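Local coordinates for protein putative dehydrogenase (Pseudomonas fluorescens, PDB 6UUG) that catalyses, as the flavin-dependent oxygenase component MsuC, the oxidation of methanesulfinate in bacterial assimilation of methyl sulfur compounds, at residues F129-T132 with N136-W139; Q273-E278 with F362-A367; F256-L261 with L312-A317; Q38-F43 with A96-S101; L396-D401 with S407-T412. All coordinates share one frame; numbering follows the deposited sequence.

Contact 1: F129-T132 with N136-W139; sequences FEQT and NWFW
Thr132 and Gln131, near the C-terminal end of helix 122-135, meet the two tryptophans of the chain just after it, where the helical part of this acyl-CoA dehydrogenase-like fold gives way to strand 139-142. The indole N-H of Trp139 reaches the Thr132 hydroxyl, with NE1 2.8 Å from OG1 and an N-H...O angle of 154°; the oxygen lies at the ring edge, 16° out of the indole plane. Trp137 is gripped differently. Its six-membered ring lies beneath Gln131, whose CB stands 3.8 Å from the ring centroid in a CH-pi contact over one face. Gln131 CG lies opposite the carbonyl carbon and the chain is extended beyond it, which carries the amide past the rim, its plane turned 56° from that of the indole, and CD comes to 3.5 Å from Trp137 CH2. The backbone turns between these groups at Asn136, which has positive phi, and Trp137 N makes a weak 3.4 Å bond back to Thr132 O, a span like that in a Schellman motif. Further out, Thr132 OG1 is also bonded to Trp128 O one turn earlier, which fixes the hydroxyl that receives the indole, while Trp139 N bonds to His109 and its ring lies against Met112, Leu113, Met176 and Ile178. Trp137 O is buried without a polar partner; its nearby Thr132 neighbour is the methyl CG2, 3.6 Å away.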
# COMPACT_ATOMS: atom_id res chain seq x y z
N PHE A 129 -25.21 -29.30 27.94
CA PHE A 129 -24.19 -30.02 27.17
C PHE A 129 -24.62 -31.45 26.89
O PHE A 129 -24.49 -31.95 25.76
CB PHE A 129 -22.86 -30.01 27.92
CG PHE A 129 -22.02 -28.78 27.70
CD1 PHE A 129 -22.58 -27.61 27.22
CD2 PHE A 129 -20.66 -28.80 27.98
CE1 PHE A 129 -21.79 -26.47 27.02
CE2 PHE A 129 -19.86 -27.67 27.79
CZ PHE A 129 -20.44 -26.50 27.30
N GLU A 130 -25.11 -32.15 27.91
CA GLU A 130 -25.54 -33.53 27.72
C GLU A 130 -26.66 -33.63 26.70
O GLU A 130 -26.62 -34.49 25.81
CB GLU A 130 -25.97 -34.13 29.07
CG GLU A 130 -24.85 -34.18 30.09
CD GLU A 130 -25.33 -34.61 31.46
OE1 GLU A 130 -26.54 -34.44 31.76
OE2 GLU A 130 -24.51 -35.13 32.25
N GLN A 131 -27.67 -32.76 26.79
CA GLN A 131 -28.77 -32.85 25.83
C GLN A 131 -28.34 -32.47 24.42
O GLN A 131 -28.81 -33.04 23.44
CB GLN A 131 -29.93 -31.97 26.28
CG GLN A 131 -30.53 -32.38 27.62
CD GLN A 131 -31.60 -31.41 28.07
OE1 GLN A 131 -32.80 -31.67 27.92
NE2 GLN A 131 -31.18 -30.28 28.63
N THR A 132 -27.44 -31.49 24.30
CA THR A 132 -26.95 -31.09 22.99
C THR A 132 -26.21 -32.23 22.31
O THR A 132 -26.38 -32.46 21.10
CB THR A 132 -26.05 -29.85 23.12
OG1 THR A 132 -26.83 -28.75 23.62
CG2 THR A 132 -25.44 -29.47 21.79
N ASN A 136 -28.13 -33.67 19.25
CA ASN A 136 -27.58 -32.80 18.20
C ASN A 136 -28.39 -31.51 18.05
O ASN A 136 -28.77 -31.11 16.94
CB ASN A 136 -27.48 -33.52 16.86
CG ASN A 136 -26.42 -34.60 16.86
OD1 ASN A 136 -25.22 -34.31 16.92
ND2 ASN A 136 -26.84 -35.85 16.79
N TRP A 137 -28.66 -30.85 19.18
CA TRP A 137 -29.27 -29.52 19.16
C TRP A 137 -28.36 -28.51 18.48
O TRP A 137 -27.16 -28.46 18.77
CB TRP A 137 -29.54 -29.05 20.59
CG TRP A 137 -30.67 -29.71 21.31
CD1 TRP A 137 -31.56 -30.63 20.82
CD2 TRP A 137 -31.02 -29.50 22.68
NE1 TRP A 137 -32.45 -30.99 21.82
CE2 TRP A 137 -32.14 -30.31 22.96
CE3 TRP A 137 -30.50 -28.69 23.70
CZ2 TRP A 137 -32.73 -30.34 24.22
CZ3 TRP A 137 -31.10 -28.72 24.95
CH2 TRP A 137 -32.20 -29.54 25.19
N PHE A 138 -28.93 -27.70 17.60
CA PHE A 138 -28.23 -26.60 16.93
C PHE A 138 -28.57 -25.32 17.69
O PHE A 138 -29.74 -24.97 17.84
CB PHE A 138 -28.68 -26.51 15.46
CG PHE A 138 -27.57 -26.14 14.47
CD1 PHE A 138 -26.75 -25.05 14.69
CD2 PHE A 138 -27.39 -26.89 13.32
CE1 PHE A 138 -25.75 -24.71 13.77
CE2 PHE A 138 -26.40 -26.58 12.39
CZ PHE A 138 -25.57 -25.48 12.62
N TRP A 139 -27.54 -24.64 18.21
CA TRP A 139 -27.72 -23.42 19.00
C TRP A 139 -27.54 -22.19 18.12
O TRP A 139 -26.58 -22.10 17.36
CB TRP A 139 -26.71 -23.36 20.15
CG TRP A 139 -27.01 -24.31 21.29
CD1 TRP A 139 -27.02 -25.67 21.23
CD2 TRP A 139 -27.30 -23.95 22.65
NE1 TRP A 139 -27.31 -26.19 22.48
CE2 TRP A 139 -27.50 -25.15 23.36
CE3 TRP A 139 -27.44 -22.73 23.32
CZ2 TRP A 139 -27.81 -25.17 24.72
CZ3 TRP A 139 -27.75 -22.75 24.68
CH2 TRP A 139 -27.94 -23.97 25.36

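Contact 2: Q273-E278 with F362-A367; sequences QYTLSE and FEVTGA
Tyr274 turns its CG opposite its own N (chi1 -162°), which carries the ring across to Thr365, while Thr275, with chi1 at -64°, sets OG1 opposite its carbonyl carbon and facing Val364. Both lie in the last turn of helix 247-277, which abuts the one-turn helix 362-365 in the all-helical C-terminal domain of the acyl-CoA dehydrogenase fold. The phenol presents its edge: CE1 comes to 3.3 Å from Thr365 O, which lies near the ring plane, and CD1 is 3.7 Å from Thr365 CB. One face of the ring is covered by Glu278 CB, 3.6 Å above its centre, so the chain leaving the helix folds over the tyrosine. Loss of the Tyr274 ring to an alanine here is likely to leave the Thr365 carbonyl without the edge beside it and Glu278 CB without the face it covers, opening a gap there. Thr365 O keeps a firmer partner in Thr279 OG1. Beside it, Thr275 OG1 lies 2.9 Å from Val364 O and is hydrogen-bonded to Tyr300 OH and Ala271 O as well; since it has one proton, the bond to Val364 is not settled. Leu404 of a neighbouring subunit packs on Thr275. The short helix ends at Gly366, whose positive phi would press any CB against the preceding carbonyl oxygen, and whose N is bonded to Phe362 O at 2.9 Å.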
# COMPACT_ATOMS: atom_id res chain seq x y z
N GLN A 273 -6.61 -23.00 -9.09
CA GLN A 273 -7.19 -23.93 -10.05
C GLN A 273 -7.54 -23.22 -11.35
O GLN A 273 -7.28 -23.73 -12.44
CB GLN A 273 -8.42 -24.62 -9.46
CG GLN A 273 -8.13 -25.51 -8.26
CD GLN A 273 -7.20 -26.65 -8.61
OE1 GLN A 273 -7.26 -27.20 -9.71
NE2 GLN A 273 -6.32 -27.01 -7.68
N TYR A 274 -8.07 -22.00 -11.24
CA TYR A 274 -8.48 -21.28 -12.44
C TYR A 274 -7.28 -20.83 -13.26
O TYR A 274 -7.26 -20.99 -14.48
CB TYR A 274 -9.36 -20.08 -12.06
CG TYR A 274 -10.16 -19.55 -13.22
CD1 TYR A 274 -9.60 -18.65 -14.11
CD2 TYR A 274 -11.47 -19.97 -13.44
CE1 TYR A 274 -10.32 -18.16 -15.19
CE2 TYR A 274 -12.20 -19.48 -14.52
CZ TYR A 274 -11.62 -18.58 -15.39
OH TYR A 274 -12.32 -18.09 -16.48
N THR A 275 -6.24 -20.29 -12.59
CA THR A 275 -5.02 -19.88 -13.27
C THR A 275 -4.42 -21.03 -14.07
O THR A 275 -3.99 -20.84 -15.22
CB THR A 275 -4.00 -19.34 -12.26
OG1 THR A 275 -4.55 -18.16 -11.65
CG2 THR A 275 -2.68 -18.98 -12.95
N LEU A 276 -4.39 -22.22 -13.47
CA LEU A 276 -3.76 -23.38 -14.10
C LEU A 276 -4.64 -24.06 -15.14
O LEU A 276 -4.11 -24.79 -15.98
CB LEU A 276 -3.37 -24.39 -13.02
CG LEU A 276 -2.35 -23.89 -12.00
CD1 LEU A 276 -2.12 -24.92 -10.89
CD2 LEU A 276 -1.04 -23.54 -12.71
N SER A 277 -5.95 -23.84 -15.11
CA SER A 277 -6.90 -24.58 -15.94
C SER A 277 -7.50 -23.76 -17.07
O SER A 277 -7.73 -24.31 -18.15
CB SER A 277 -8.05 -25.12 -15.07
OG SER A 277 -7.56 -25.94 -14.01
N GLU A 278 -7.77 -22.48 -16.85
CA GLU A 278 -8.62 -21.71 -17.76
C GLU A 278 -8.00 -20.41 -18.25
O GLU A 278 -8.33 -19.94 -19.35
CB GLU A 278 -9.96 -21.40 -17.08
CG GLU A 278 -10.71 -22.62 -16.56
CD GLU A 278 -11.33 -23.45 -17.68
OE1 GLU A 278 -11.58 -22.89 -18.77
OE2 GLU A 278 -11.56 -24.66 -17.47
N PHE A 362 -8.17 -11.61 -8.89
CA PHE A 362 -8.72 -11.47 -10.23
C PHE A 362 -7.67 -11.08 -11.25
O PHE A 362 -7.86 -11.35 -12.44
CB PHE A 362 -9.88 -10.47 -10.23
CG PHE A 362 -11.16 -11.01 -9.64
CD1 PHE A 362 -12.06 -11.71 -10.43
CD2 PHE A 362 -11.44 -10.86 -8.28
CE1 PHE A 362 -13.25 -12.23 -9.89
CE2 PHE A 362 -12.63 -11.37 -7.73
CZ PHE A 362 -13.54 -12.06 -8.53
N GLU A 363 -6.56 -10.48 -10.83
CA GLU A 363 -5.49 -10.14 -11.78
C GLU A 363 -4.73 -11.36 -12.28
O GLU A 363 -4.02 -11.25 -13.28
CB GLU A 363 -4.50 -9.16 -11.16
CG GLU A 363 -5.08 -7.78 -10.90
CD GLU A 363 -4.01 -6.74 -10.68
OE1 GLU A 363 -4.25 -5.81 -9.88
OE2 GLU A 363 -2.93 -6.84 -11.30
N VAL A 364 -4.83 -12.50 -11.61
CA VAL A 364 -4.20 -13.72 -12.11
C VAL A 364 -5.20 -14.74 -12.61
O VAL A 364 -4.77 -15.76 -13.18
CB VAL A 364 -3.28 -14.37 -11.05
CG1 VAL A 364 -2.17 -13.40 -10.63
CG2 VAL A 364 -4.08 -14.86 -9.87
N THR A 365 -6.50 -14.53 -12.42
CA THR A 365 -7.49 -15.40 -13.04
C THR A 365 -8.01 -14.81 -14.35
O THR A 365 -8.23 -15.55 -15.31
CB THR A 365 -8.65 -15.69 -12.07
OG1 THR A 365 -9.30 -14.47 -11.68
CG2 THR A 365 -8.14 -16.40 -10.84
N GLY A 366 -8.19 -13.49 -14.43
CA GLY A 366 -8.39 -12.83 -15.71
C GLY A 366 -9.85 -12.52 -16.03
O GLY A 366 -10.77 -12.78 -15.25
N ALA A 367 -10.04 -11.99 -17.24
CA ALA A 367 -11.30 -11.37 -17.62
C ALA A 367 -12.45 -12.37 -17.70
O ALA A 367 -13.61 -11.99 -17.50
CB ALA A 367 -11.15 -10.63 -18.95

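Contact 3: F256-L261 with L312-A317; sequences FTHMFL and LLVERA
Helical segments 256-261 and 312-317 run nearly antiparallel, at 152° with their axes 10.5 Å apart, and come nearest where the CA atoms of His258 and Val314 are separated by 6.9 Å. The branched side chain of Val314 is met by three side chains of the facing helix. CG1 opposite the backbone N (chi1 172°) and CG2 opposite the carbonyl carbon send the two methyls to different partners: CG1 sits over the centre of the His258 imidazole, 3.5 Å from the centroid and 14° off the ring normal, in a CH-pi contact, while CG2 meets the methyl CG2 of Thr257 at 3.6 Å. Leu261 adds a third apolar contact, its CD2 4.0 Å from Val314 CB. The imidazole is held turned to the valine by a bond from ND1 to Leu254 O. With a serine in place of His258, Val314 CG1 would probably lose the flat surface it rests on, and Leu254 O the imidazole N-H it now pairs with. Thr257 OG1 is bonded to Gln253 O, so that His258 ND1 and Thr257 OG1 both bond within their own helix. At this point the two helices meet through methyl groups and a ring face, by apolar fit.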
# COMPACT_ATOMS: atom_id res chain seq x y z
N PHE A 256 -14.40 -15.43 14.28
CA PHE A 256 -14.38 -14.60 13.07
C PHE A 256 -13.03 -14.67 12.39
O PHE A 256 -12.95 -14.77 11.16
CB PHE A 256 -14.69 -13.14 13.40
CG PHE A 256 -16.15 -12.85 13.57
CD1 PHE A 256 -17.04 -13.12 12.55
CD2 PHE A 256 -16.62 -12.26 14.73
CE1 PHE A 256 -18.39 -12.85 12.69
CE2 PHE A 256 -17.97 -11.98 14.88
CZ PHE A 256 -18.85 -12.28 13.86
N THR A 257 -11.95 -14.60 13.18
CA THR A 257 -10.61 -14.58 12.61
C THR A 257 -10.32 -15.85 11.82
O THR A 257 -9.75 -15.79 10.73
CB THR A 257 -9.56 -14.38 13.71
OG1 THR A 257 -9.77 -13.12 14.36
CG2 THR A 257 -8.15 -14.38 13.11
N HIS A 258 -10.69 -17.02 12.38
CA HIS A 258 -10.50 -18.27 11.65
C HIS A 258 -11.34 -18.30 10.38
O HIS A 258 -10.92 -18.88 9.37
CB HIS A 258 -10.84 -19.46 12.55
CG HIS A 258 -9.73 -19.87 13.46
ND1 HIS A 258 -9.36 -19.15 14.57
CD2 HIS A 258 -8.89 -20.93 13.40
CE1 HIS A 258 -8.35 -19.75 15.17
NE2 HIS A 258 -8.04 -20.84 14.48
N MET A 259 -12.55 -17.72 10.43
CA MET A 259 -13.37 -17.59 9.22
C MET A 259 -12.65 -16.77 8.16
O MET A 259 -12.65 -17.14 6.97
CB MET A 259 -14.72 -16.92 9.55
CG MET A 259 -15.70 -17.75 10.35
SD MET A 259 -17.09 -16.74 10.97
CE MET A 259 -17.62 -15.91 9.48
N PHE A 260 -12.09 -15.62 8.56
CA PHE A 260 -11.40 -14.75 7.62
C PHE A 260 -10.25 -15.47 6.93
O PHE A 260 -10.05 -15.34 5.71
CB PHE A 260 -10.85 -13.50 8.34
CG PHE A 260 -11.91 -12.60 8.96
CD1 PHE A 260 -13.26 -12.81 8.77
CD2 PHE A 260 -11.50 -11.54 9.77
CE1 PHE A 260 -14.22 -11.96 9.37
CE2 PHE A 260 -12.45 -10.70 10.37
CZ PHE A 260 -13.80 -10.91 10.16
N LEU A 261 -9.44 -16.19 7.71
CA LEU A 261 -8.34 -16.95 7.11
C LEU A 261 -8.87 -18.02 6.16
O LEU A 261 -8.37 -18.15 5.04
CB LEU A 261 -7.47 -17.57 8.21
CG LEU A 261 -6.43 -18.60 7.75
CD1 LEU A 261 -5.44 -18.02 6.76
CD2 LEU A 261 -5.69 -19.10 9.00
N LEU A 312 0.33 -18.15 10.72
CA LEU A 312 1.06 -18.26 11.99
C LEU A 312 0.42 -17.42 13.09
O LEU A 312 0.37 -17.84 14.26
CB LEU A 312 2.52 -17.89 11.80
CG LEU A 312 3.33 -18.80 10.86
CD1 LEU A 312 4.82 -18.40 10.93
CD2 LEU A 312 3.14 -20.28 11.22
N LEU A 313 -0.03 -16.20 12.76
CA LEU A 313 -0.66 -15.36 13.78
C LEU A 313 -1.95 -15.99 14.29
O LEU A 313 -2.23 -15.96 15.50
CB LEU A 313 -0.94 -13.97 13.22
CG LEU A 313 0.26 -13.04 13.02
CD1 LEU A 313 -0.25 -11.84 12.17
CD2 LEU A 313 0.79 -12.59 14.39
N VAL A 314 -2.77 -16.54 13.39
CA VAL A 314 -4.02 -17.16 13.79
C VAL A 314 -3.75 -18.40 14.64
O VAL A 314 -4.38 -18.62 15.69
CB VAL A 314 -4.88 -17.48 12.55
CG1 VAL A 314 -6.10 -18.30 12.94
CG2 VAL A 314 -5.32 -16.18 11.89
N GLU A 315 -2.81 -19.23 14.21
CA GLU A 315 -2.53 -20.46 14.94
C GLU A 315 -1.89 -20.18 16.28
O GLU A 315 -2.12 -20.93 17.25
CB GLU A 315 -1.67 -21.38 14.07
CG GLU A 315 -2.48 -21.94 12.92
CD GLU A 315 -1.65 -22.65 11.85
OE1 GLU A 315 -0.40 -22.66 11.95
OE2 GLU A 315 -2.28 -23.18 10.91
N ARG A 316 -1.09 -19.11 16.37
CA ARG A 316 -0.54 -18.75 17.67
C ARG A 316 -1.63 -18.29 18.63
O ARG A 316 -1.64 -18.68 19.80
CB ARG A 316 0.52 -17.66 17.56
CG ARG A 316 0.94 -17.30 18.98
CD ARG A 316 1.73 -16.11 19.13
NE ARG A 316 1.10 -14.92 18.60
CZ ARG A 316 1.76 -13.78 18.54
NH1 ARG A 316 3.02 -13.75 18.99
NH2 ARG A 316 1.19 -12.70 18.05
N ALA A 317 -2.56 -17.47 18.15
CA ALA A 317 -3.68 -17.08 19.01
C ALA A 317 -4.50 -18.29 19.46
O ALA A 317 -4.97 -18.34 20.60
CB ALA A 317 -4.58 -16.08 18.28

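Contact 4: Q38-F43 with A96-S101; sequences QLAAEF and AKVDSS
Helix 32-53 of the acyl-CoA dehydrogenase-type N-terminal domain rests, through Ala40 and Phe43, on Val98 in the tight turn linking helices 85-96 and 100-119. Val98 CG2 does most of the touching. Chi1 of -61° places this methyl between the backbone N and the carbonyl carbon, and from there it projects to the helix, 3.9 Å from Ala40 CB and 3.8 Å from Ala40 O. The other methyl, CG1, stands 4.0 Å from the same carbonyl oxygen, so the isopropyl group straddles it. Ala40 is small enough to let the turn come close, its CA 6.4 Å from that of Val98. One turn further along, Phe43 adds its CB, 4.3 Å from Val98 CG2. The phenyl ring lies beside its own helix, with Leu39 O 3.3 Å above one face toward the rim, and packs on Ile102 and Glu60. Next to Val98, Asp99 is paired with Arg50 of helix 32-53: OD2 forms a salt bridge with Arg50 NH1, while Arg50 NH2 bonds to Phe43 O. Arg50, from the same helix as Ala40 and Phe43, thereby ties the turn to it beside the apolar contact. The remaining carboxylate oxygen, Asp99 OD1, accepts from Ile102 N, the classic aspartate N-cap that starts a helix, here helix 100-119.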
# COMPACT_ATOMS: atom_id res chain seq x y z
N GLN A 38 -14.49 -33.88 4.51
CA GLN A 38 -15.42 -34.64 3.69
C GLN A 38 -16.72 -33.86 3.49
O GLN A 38 -17.24 -33.78 2.37
CB GLN A 38 -15.67 -35.99 4.36
CG GLN A 38 -16.68 -36.89 3.73
CD GLN A 38 -16.69 -38.23 4.44
OE1 GLN A 38 -15.86 -39.10 4.15
NE2 GLN A 38 -17.59 -38.39 5.40
N LEU A 39 -17.27 -33.30 4.57
CA LEU A 39 -18.46 -32.47 4.47
C LEU A 39 -18.21 -31.26 3.58
O LEU A 39 -19.05 -30.89 2.76
CB LEU A 39 -18.91 -31.99 5.85
CG LEU A 39 -19.66 -32.91 6.80
CD1 LEU A 39 -19.86 -32.18 8.11
CD2 LEU A 39 -21.00 -33.28 6.19
N ALA A 40 -17.06 -30.60 3.79
CA ALA A 40 -16.72 -29.43 2.99
C ALA A 40 -16.73 -29.75 1.50
O ALA A 40 -17.19 -28.95 0.68
CB ALA A 40 -15.34 -28.90 3.42
N ALA A 41 -16.22 -30.93 1.12
CA ALA A 41 -16.26 -31.34 -0.28
C ALA A 41 -17.70 -31.42 -0.79
O ALA A 41 -17.99 -30.99 -1.91
CB ALA A 41 -15.54 -32.68 -0.45
N GLU A 42 -18.60 -31.98 0.01
CA GLU A 42 -20.01 -32.04 -0.38
C GLU A 42 -20.62 -30.64 -0.44
O GLU A 42 -21.36 -30.32 -1.37
CB GLU A 42 -20.80 -32.93 0.58
CG GLU A 42 -20.35 -34.38 0.59
N PHE A 43 -20.30 -29.79 0.55
CA PHE A 43 -20.81 -28.42 0.53
C PHE A 43 -20.34 -27.69 -0.72
O PHE A 43 -21.10 -26.92 -1.31
CB PHE A 43 -20.36 -27.67 1.78
CG PHE A 43 -20.95 -28.18 3.07
CD1 PHE A 43 -22.08 -28.99 3.08
CD2 PHE A 43 -20.37 -27.83 4.29
CE1 PHE A 43 -22.61 -29.46 4.26
CE2 PHE A 43 -20.90 -28.30 5.48
CZ PHE A 43 -22.02 -29.11 5.46
N ALA A 96 -14.99 -22.53 6.19
CA ALA A 96 -14.96 -21.21 5.57
C ALA A 96 -14.24 -21.20 4.23
O ALA A 96 -14.48 -20.29 3.42
CB ALA A 96 -14.30 -20.20 6.52
N LYS A 97 -13.38 -22.18 3.96
CA LYS A 97 -12.75 -22.26 2.65
C LYS A 97 -13.78 -22.44 1.54
O LYS A 97 -13.56 -21.96 0.41
CB LYS A 97 -11.74 -23.40 2.60
CG LYS A 97 -10.56 -23.24 3.53
CD LYS A 97 -9.70 -24.51 3.53
CE LYS A 97 -8.57 -24.38 4.49
NZ LYS A 97 -7.59 -25.51 4.33
N VAL A 98 -14.90 -23.10 1.84
CA VAL A 98 -15.89 -23.44 0.82
C VAL A 98 -17.21 -22.72 1.05
O VAL A 98 -17.95 -22.45 0.10
CB VAL A 98 -16.12 -24.97 0.75
CG1 VAL A 98 -14.83 -25.69 0.38
CG2 VAL A 98 -16.67 -25.49 2.06
N ASP A 99 -17.53 -22.41 2.31
CA ASP A 99 -18.88 -21.94 2.63
C ASP A 99 -18.82 -21.15 3.95
O ASP A 99 -18.98 -21.73 5.03
CB ASP A 99 -19.83 -23.11 2.73
CG ASP A 99 -21.28 -22.70 2.89
OD1 ASP A 99 -21.56 -21.51 3.19
OD2 ASP A 99 -22.15 -23.58 2.69
N SER A 100 -18.59 -19.85 3.84
CA SER A 100 -18.39 -19.07 5.05
C SER A 100 -19.69 -18.87 5.83
O SER A 100 -19.62 -18.59 7.03
CB SER A 100 -17.78 -17.71 4.72
OG SER A 100 -18.65 -16.98 3.89
N SER A 101 -20.85 -18.99 5.18
CA SER A 101 -22.12 -18.94 5.93
C SER A 101 -22.27 -20.15 6.83
O SER A 101 -22.69 -20.02 7.99
CB SER A 101 -23.30 -18.86 4.97
OG SER A 101 -23.35 -17.58 4.38

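Contact 5: L396-D401 with S407-T412; sequences LHELGD and SLPVPT
Ser407 and Asp401 supply the direct hydrogen bond between segments 396-401 and 407-412, the first on helix 392-405 and the second in the extended C-terminal tail that leaves it. Ser407 N donates to Asp401 O over 3.2 Å, almost straight at 171°, although the donor stands 39° out of the carbonyl plane. The bond spans the end of the helix, where the tail turns back alongside it. A water adds a second polar link. It donates to Glu398 O at 2.7 Å and to Ser407 O at 2.9 Å, joining a helix carbonyl to a tail carbonyl that could not bond to each other directly. The remaining contacts are of van der Waals kind and involve two acidic side chains. Glu398, its CG swung opposite the backbone N (chi1 171°) and its chain extended beyond, crosses Pro409 obliquely and brings its carboxylate to the CB of the ring, with OE2 3.6 Å and CD 3.7 Å from Pro409 CB. Asp401 brings OD2 to 3.4 Å from Ser407 CB; its OD1 bonds to Asn405 ND2, one turn on in the same helix. The two carboxylates thus border the tail chiefly through its carbons. Around this surface contact, Pro409 also rests on Ala340 of helix 333-360, and Leu399 on Thr341 and Thr345 of that helix. The helix itself faces a neighbouring subunit, where Leu396 meets Glu302, His397 meets Leu297 and Leu399 meets Val305, so the tail is folded onto a helix used in assembly.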
# COMPACT_ATOMS: atom_id res chain seq x y z
N LEU A 396 -6.82 -1.14 15.54
CA LEU A 396 -5.46 -0.60 15.50
C LEU A 396 -5.21 0.35 16.66
O LEU A 396 -4.11 0.39 17.21
CB LEU A 396 -5.23 0.11 14.15
CG LEU A 396 -5.13 -0.84 12.95
CD1 LEU A 396 -5.16 -0.08 11.63
CD2 LEU A 396 -3.87 -1.68 13.07
N HIS A 397 -6.23 1.13 17.03
CA HIS A 397 -6.12 2.01 18.19
C HIS A 397 -5.79 1.20 19.45
O HIS A 397 -4.85 1.53 20.19
CB HIS A 397 -7.44 2.78 18.34
CG HIS A 397 -7.42 3.85 19.40
ND1 HIS A 397 -7.47 3.55 20.75
CD2 HIS A 397 -7.43 5.20 19.30
CE1 HIS A 397 -7.47 4.68 21.44
NE2 HIS A 397 -7.45 5.70 20.59
N GLU A 398 -6.53 0.11 19.69
CA GLU A 398 -6.29 -0.75 20.85
C GLU A 398 -4.89 -1.36 20.82
O GLU A 398 -4.18 -1.38 21.83
CB GLU A 398 -7.36 -1.85 20.88
CG GLU A 398 -7.14 -2.96 21.90
CD GLU A 398 -7.89 -4.25 21.56
OE1 GLU A 398 -9.07 -4.17 21.17
OE2 GLU A 398 -7.27 -5.35 21.66
N LEU A 399 -4.47 -1.89 19.66
CA LEU A 399 -3.14 -2.48 19.55
C LEU A 399 -2.04 -1.44 19.74
O LEU A 399 -0.97 -1.76 20.28
CB LEU A 399 -3.00 -3.19 18.20
CG LEU A 399 -3.78 -4.51 18.06
CD1 LEU A 399 -3.67 -5.09 16.64
CD2 LEU A 399 -3.29 -5.55 19.07
N GLY A 400 -2.26 -0.21 19.29
CA GLY A 400 -1.27 0.83 19.52
C GLY A 400 -1.18 1.17 20.99
O GLY A 400 -0.10 1.47 21.50
N ASP A 401 -2.31 1.13 21.69
CA ASP A 401 -2.28 1.39 23.12
C ASP A 401 -1.41 0.36 23.84
O ASP A 401 -0.70 0.70 24.78
CB ASP A 401 -3.69 1.41 23.69
CG ASP A 401 -3.83 2.28 24.94
OD1 ASP A 401 -3.02 3.20 25.16
OD2 ASP A 401 -4.77 2.02 25.72
N SER A 407 -0.65 -0.88 27.60
CA SER A 407 -1.97 -0.95 28.22
C SER A 407 -2.72 -2.17 27.70
O SER A 407 -2.93 -2.30 26.48
CB SER A 407 -2.78 0.32 27.95
OG SER A 407 -2.08 1.45 28.42
N LEU A 408 -3.14 -3.04 28.61
CA LEU A 408 -3.95 -4.18 28.22
C LEU A 408 -5.32 -3.73 27.74
O LEU A 408 -5.85 -2.70 28.19
CB LEU A 408 -4.13 -5.15 29.39
CG LEU A 408 -2.91 -5.88 29.94
CD1 LEU A 408 -3.30 -6.72 31.16
CD2 LEU A 408 -2.28 -6.76 28.88
N PRO A 409 -5.94 -4.47 26.82
CA PRO A 409 -7.27 -4.08 26.35
C PRO A 409 -8.30 -4.25 27.46
O PRO A 409 -8.17 -5.11 28.33
CB PRO A 409 -7.53 -5.05 25.19
CG PRO A 409 -6.56 -6.16 25.37
CD PRO A 409 -5.38 -5.61 26.08
N VAL A 410 -9.33 -3.41 27.42
CA VAL A 410 -10.40 -3.44 28.41
C VAL A 410 -11.45 -4.43 27.94
O VAL A 410 -11.97 -4.30 26.83
CB VAL A 410 -11.02 -2.05 28.61
CG1 VAL A 410 -12.14 -2.13 29.66
CG2 VAL A 410 -9.95 -1.05 29.03
N PRO A 411 -11.80 -5.44 28.76
CA PRO A 411 -12.79 -6.44 28.33
C PRO A 411 -14.15 -5.82 28.03
O PRO A 411 -14.73 -5.11 28.85
CB PRO A 411 -12.85 -7.40 29.52
CG PRO A 411 -11.55 -7.25 30.19
CD PRO A 411 -11.15 -5.81 30.02
N THR A 412 -14.65 -6.08 26.82
CA THR A 412 -16.00 -5.70 26.41
C THR A 412 -16.59 -6.87 25.62
O THR A 412 -15.98 -7.94 25.52
CB THR A 412 -16.00 -4.42 25.56
OG1 THR A 412 -15.39 -4.70 24.30
CG2 THR A 412 -15.26 -3.29 26.25
O HOH W 1 -4.67 -2.61 24.21

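In the fold
Along the chain, contacts 4 and 1 come first, contacts 2 and 3 follow with alternating segments, and contact 5 closes the sequence. Contacts 2 and 3 share helix 247-277, with centres 26 Å apart: contact 3 joins its middle to helix 294-327, contact 2 its C-terminal end to helix 362-365. Contact 4 touches contact 3, Ala96 CB lying 3.5 Å from Met259 O, so the N-terminal helical region meets the C-terminal bundle there. Contacts 1 and 2 lie on opposite sides of the chain's centre, 43 Å between centres. Contacts 2, 3 and 5 all touch the same neighbouring subunit, linking the C-terminal helices to the four-chain assembly.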